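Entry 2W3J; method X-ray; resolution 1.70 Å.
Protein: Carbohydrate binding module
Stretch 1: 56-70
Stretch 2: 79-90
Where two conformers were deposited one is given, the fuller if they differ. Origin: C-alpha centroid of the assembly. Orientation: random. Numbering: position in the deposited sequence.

Stretch 1 56-70: QIRFGNGGTSARRAT
Stretch 2 (79-90) KTLDFPTNSNWT

The most unusual feature is a bare glycine backbone lying on a tryptophan. Gly62 CA sits 3.7 Å from the centroid of the five-membered ring of Trp89, over the ring face. Gly62 N is 3.4 Å from Trp89 CZ2. Gly62 has phi/psi -115/19, and its CA is 3.7 Å from the CA of Ser87. An ideal CB on Gly62 would lie 2.9 Å from Trp89 CD1 and 3.0 Å from Asn88 N, both clashes, so the bare CA suits this close approach. Trp89 takes chi1 m and chi2 104°. The ring also reaches Gly60, whose O lies 3.5 Å from Trp89 CZ3.

Residues 69-70 and 80-81 pair antiparallel. Ala69 and Leu81 form a hydrogen-bonded pair: Ala69 N to Leu81 O is 3.0 Å, and Leu81 N to Ala69 O is 2.9 Å. Their side chains share one face of the sheet. Thr70 and Thr80 form the next, non-hydrogen-bonded pair, with CA atoms 4.2 Å apart and side chains on the other face. Both threonines have chi1 m.

Beyond the strands the same order continues as Arg68 with Asp82, Arg67 with Phe83 and Ala66 with Pro84. At the other end, Asn61 lies nearest Thr85 and Gly62 nearest Ser87. Phe83 adopts a left-handed backbone, phi/psi 52/64. Its O accepts from Arg67 N at 3.0 Å and from Asn61 ND2 at 2.9 Å.

Asn61, buried with chi1 t and chi2 13°, braces the loop. Its amide offers both donor and acceptor: ND2 also donates to Ser65 O (3.0 Å), and OD1 accepts from Gly63 N (2.9 Å). Asn61 O accepts from Asn86 N at 3.0 Å. Water 1 accepts from Asn61 N (2.9 Å) and lies 2.8 Å from Asn86 OD1, bridging the two residues.

Thr85, chi1 t, donates from OG1 to Gly63 O at 2.7 Å. The same hydroxyl accepts from Ser87 N at 3.0 Å, using both its capacities. Water 2 links Gly63 O (3.0 Å) and Ser87 OG (2.7 Å).

The buried apolar cluster centres on Phe83, chi1 m and chi2 -84°. Its edge meets the face of Phe59, chi1 p and chi2 95°. The centroids are 4.8 Å apart, the planes at 77°, and Phe59 CG is 3.5 Å from Phe83 CD1. Ile57 CG2 approaches Phe83 CE1 at 4.0 Å, and Ala69 CB approaches Phe83 CE2 at 3.8 Å. Ile57 CD1 meets Leu81 CD1 at 4.1 Å. These hydrocarbon groups suit a buried site. About 1125 Å² is covered in total.

Oppositely charged Arg68 (chi m, t, p, 85°), which is exposed, and Asp82 (chi1 t) form a salt bridge, Arg68 NH1 to Asp82 OD1, 2.8 Å.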

# COMPACT_ATOMS: atom_id res chain seq x y z
N GLN A 56 -6.44 4.83 1.60
CA GLN A 56 -6.52 3.98 2.76
C GLN A 56 -5.82 2.65 2.48
O GLN A 56 -6.13 1.98 1.51
CB GLN A 56 -7.99 3.70 3.12
CG GLN A 56 -8.12 2.80 4.35
CD GLN A 56 -9.53 2.69 4.83
OE1 GLN A 56 -10.02 3.53 5.61
NE2 GLN A 56 -10.22 1.67 4.36
N ILE A 57 -4.89 2.28 3.35
CA ILE A 57 -4.15 1.03 3.18
C ILE A 57 -4.68 0.03 4.16
O ILE A 57 -4.79 0.32 5.35
CB ILE A 57 -2.63 1.26 3.45
CG1 ILE A 57 -2.11 2.30 2.44
CG2 ILE A 57 -1.85 -0.08 3.29
CD1 ILE A 57 -0.66 2.84 2.75
N ARG A 58 -5.08 -1.15 3.66
CA ARG A 58 -5.59 -2.19 4.55
C ARG A 58 -4.47 -3.22 4.74
O ARG A 58 -3.82 -3.63 3.78
CB ARG A 58 -6.83 -2.86 3.95
CG ARG A 58 -7.54 -3.83 4.88
CD ARG A 58 -8.90 -4.26 4.26
NE ARG A 58 -9.68 -5.08 5.19
CZ ARG A 58 -9.78 -6.41 5.14
NH1 ARG A 58 -9.12 -7.12 4.23
NH2 ARG A 58 -10.54 -7.03 6.05
N PHE A 59 -4.22 -3.61 5.98
CA PHE A 59 -3.01 -4.38 6.27
C PHE A 59 -3.21 -5.31 7.44
O PHE A 59 -4.13 -5.13 8.27
CB PHE A 59 -1.82 -3.42 6.56
CG PHE A 59 -1.96 -2.63 7.86
CD1 PHE A 59 -1.37 -3.08 9.05
CD2 PHE A 59 -2.66 -1.43 7.87
CE1 PHE A 59 -1.48 -2.34 10.24
CE2 PHE A 59 -2.78 -0.67 9.05
CZ PHE A 59 -2.18 -1.12 10.24
N GLY A 60 -2.33 -6.31 7.50
CA GLY A 60 -2.29 -7.23 8.63
C GLY A 60 -0.96 -7.10 9.32
O GLY A 60 0.12 -7.06 8.69
N ASN A 61 -1.03 -6.98 10.63
CA ASN A 61 0.19 -7.01 11.44
C ASN A 61 -0.16 -7.50 12.84
O ASN A 61 -0.71 -6.78 13.67
CB ASN A 61 0.90 -5.63 11.50
CG ASN A 61 2.17 -5.70 12.34
OD1 ASN A 61 2.62 -6.80 12.67
ND2 ASN A 61 2.77 -4.53 12.69
N GLY A 62 0.16 -8.77 13.09
CA GLY A 62 -0.01 -9.36 14.43
C GLY A 62 1.35 -9.73 14.99
O GLY A 62 1.44 -10.51 15.94
N GLY A 63 2.40 -9.13 14.44
CA GLY A 63 3.79 -9.41 14.83
C GLY A 63 4.22 -8.73 16.12
O GLY A 63 3.41 -8.13 16.85
N THR A 64 5.51 -8.82 16.41
CA THR A 64 5.95 -8.38 17.73
C THR A 64 6.13 -6.85 17.80
O THR A 64 6.25 -6.29 18.89
CB THR A 64 7.24 -9.14 18.18
OG1 THR A 64 8.18 -9.14 17.11
CG2 THR A 64 6.92 -10.61 18.45
N SER A 65 6.11 -6.16 16.65
CA SER A 65 6.22 -4.72 16.71
C SER A 65 5.53 -4.02 15.53
O SER A 65 5.08 -4.69 14.59
CB SER A 65 7.69 -4.32 16.76
OG SER A 65 8.28 -4.56 15.50
N ALA A 66 5.45 -2.69 15.60
CA ALA A 66 4.96 -1.89 14.47
C ALA A 66 5.91 -2.09 13.31
O ALA A 66 7.06 -2.50 13.51
CB ALA A 66 4.84 -0.42 14.87
N ARG A 67 5.44 -1.90 12.07
CA ARG A 67 6.29 -2.03 10.90
C ARG A 67 6.26 -0.73 10.13
O ARG A 67 5.63 -0.60 9.09
CB ARG A 67 5.81 -3.18 10.03
CG ARG A 67 6.03 -4.52 10.72
CD ARG A 67 5.78 -5.70 9.81
NE ARG A 67 5.79 -6.94 10.60
CZ ARG A 67 5.52 -8.13 10.09
NH1 ARG A 67 5.28 -8.24 8.78
NH2 ARG A 67 5.52 -9.22 10.87
N ARG A 68 6.97 0.25 10.67
CA ARG A 68 6.93 1.59 10.07
C ARG A 68 7.34 1.56 8.61
O ARG A 68 8.25 0.84 8.21
CB ARG A 68 7.78 2.55 10.92
CG ARG A 68 7.21 2.73 12.32
CD ARG A 68 7.94 3.81 13.16
NE ARG A 68 7.81 5.16 12.60
CZ ARG A 68 6.78 5.97 12.85
NH1 ARG A 68 5.77 5.55 13.60
NH2 ARG A 68 6.76 7.18 12.32
N ALA A 69 6.66 2.38 7.79
CA ALA A 69 6.96 2.43 6.36
C ALA A 69 6.61 3.82 5.83
O ALA A 69 5.70 4.46 6.33
CB ALA A 69 6.13 1.40 5.58
N THR A 70 7.29 4.23 4.80
CA THR A 70 7.07 5.57 4.23
C THR A 70 6.27 5.48 2.95
O THR A 70 6.56 4.65 2.10
CB THR A 70 8.41 6.27 3.90
OG1 THR A 70 9.31 6.15 5.00
CG2 THR A 70 8.19 7.75 3.51
N LYS A 79 4.88 10.75 3.90
CA LYS A 79 4.63 10.56 5.32
C LYS A 79 5.06 9.16 5.75
O LYS A 79 5.01 8.22 4.95
CB LYS A 79 3.15 10.73 5.64
CG LYS A 79 2.88 10.72 7.13
CD LYS A 79 1.45 10.98 7.47
CE LYS A 79 1.25 10.83 8.96
NZ LYS A 79 -0.16 11.12 9.35
N THR A 80 5.46 9.02 7.01
CA THR A 80 5.80 7.71 7.56
C THR A 80 4.65 7.28 8.40
O THR A 80 4.18 8.06 9.22
CB THR A 80 7.08 7.74 8.41
OG1 THR A 80 8.16 8.10 7.55
CG2 THR A 80 7.36 6.34 8.99
N LEU A 81 4.15 6.06 8.16
CA LEU A 81 3.03 5.51 8.87
C LEU A 81 3.55 4.40 9.79
O LEU A 81 4.54 3.76 9.47
CB LEU A 81 2.00 4.90 7.90
CG LEU A 81 1.39 5.86 6.86
CD1 LEU A 81 0.35 5.15 5.98
CD2 LEU A 81 0.77 7.02 7.60
N ASP A 82 2.88 4.20 10.90
CA ASP A 82 3.36 3.29 11.95
C ASP A 82 3.08 1.80 11.63
O ASP A 82 3.93 0.94 11.88
CB ASP A 82 2.66 3.64 13.26
CG ASP A 82 3.34 3.04 14.48
OD1 ASP A 82 4.59 3.17 14.59
OD2 ASP A 82 2.62 2.43 15.32
N PHE A 83 1.87 1.49 11.13
CA PHE A 83 1.46 0.08 10.95
C PHE A 83 1.63 -0.76 12.22
O PHE A 83 2.43 -1.69 12.27
CB PHE A 83 2.22 -0.57 9.80
CG PHE A 83 1.91 0.03 8.46
CD1 PHE A 83 0.79 -0.39 7.73
CD2 PHE A 83 2.74 0.99 7.91
CE1 PHE A 83 0.51 0.17 6.45
CE2 PHE A 83 2.45 1.57 6.67
CZ PHE A 83 1.33 1.15 5.94
N PRO A 84 0.89 -0.40 13.25
CA PRO A 84 1.04 -1.02 14.55
C PRO A 84 0.62 -2.48 14.50
O PRO A 84 -0.18 -2.89 13.64
CB PRO A 84 0.05 -0.25 15.41
CG PRO A 84 -0.99 0.24 14.46
CD PRO A 84 -0.16 0.63 13.25
N THR A 85 1.16 -3.26 15.44
CA THR A 85 0.64 -4.61 15.62
C THR A 85 -0.60 -4.64 16.53
O THR A 85 -0.71 -3.87 17.49
CB THR A 85 1.71 -5.53 16.19
OG1 THR A 85 1.12 -6.80 16.48
CG2 THR A 85 2.28 -4.97 17.51
N ASN A 86 -1.54 -5.54 16.25
CA ASN A 86 -2.60 -5.83 17.19
C ASN A 86 -2.55 -7.29 17.70
O ASN A 86 -3.50 -7.75 18.33
CB ASN A 86 -3.98 -5.55 16.56
CG ASN A 86 -4.24 -6.42 15.35
OD1 ASN A 86 -3.39 -7.24 15.00
ND2 ASN A 86 -5.40 -6.24 14.69
N SER A 87 -1.46 -8.01 17.42
CA SER A 87 -1.27 -9.39 17.89
C SER A 87 -2.40 -10.27 17.43
O SER A 87 -2.70 -11.28 18.06
CB SER A 87 -1.19 -9.45 19.43
OG SER A 87 -0.08 -8.68 19.90
N ASN A 88 -3.06 -9.90 16.34
CA ASN A 88 -4.22 -10.63 15.88
C ASN A 88 -4.30 -10.59 14.35
O ASN A 88 -4.82 -9.63 13.74
CB ASN A 88 -5.51 -10.02 16.46
CG ASN A 88 -6.73 -10.88 16.19
OD1 ASN A 88 -6.76 -11.68 15.24
ND2 ASN A 88 -7.77 -10.69 16.97
N TRP A 89 -3.79 -11.65 13.74
CA TRP A 89 -3.70 -11.71 12.26
C TRP A 89 -5.07 -11.91 11.64
O TRP A 89 -5.20 -11.84 10.42
CB TRP A 89 -2.81 -12.88 11.85
CG TRP A 89 -1.38 -12.69 12.19
CD1 TRP A 89 -0.69 -13.28 13.20
CD2 TRP A 89 -0.44 -11.83 11.50
NE1 TRP A 89 0.62 -12.85 13.19
CE2 TRP A 89 0.80 -11.97 12.16
CE3 TRP A 89 -0.53 -10.98 10.39
CZ2 TRP A 89 1.95 -11.29 11.73
CZ3 TRP A 89 0.63 -10.29 9.98
CH2 TRP A 89 1.84 -10.47 10.64
N THR A 90 -6.09 -12.20 12.46
CA THR A 90 -7.46 -12.32 11.92
C THR A 90 -8.17 -10.97 11.81
O THR A 90 -9.22 -10.85 11.15
CB THR A 90 -8.36 -13.27 12.72
OG1 THR A 90 -8.91 -12.59 13.87
CG2 THR A 90 -7.58 -14.52 13.15
O HOH W 1 -3.46 -7.13 12.21
O HOH W 2 2.63 -8.96 19.58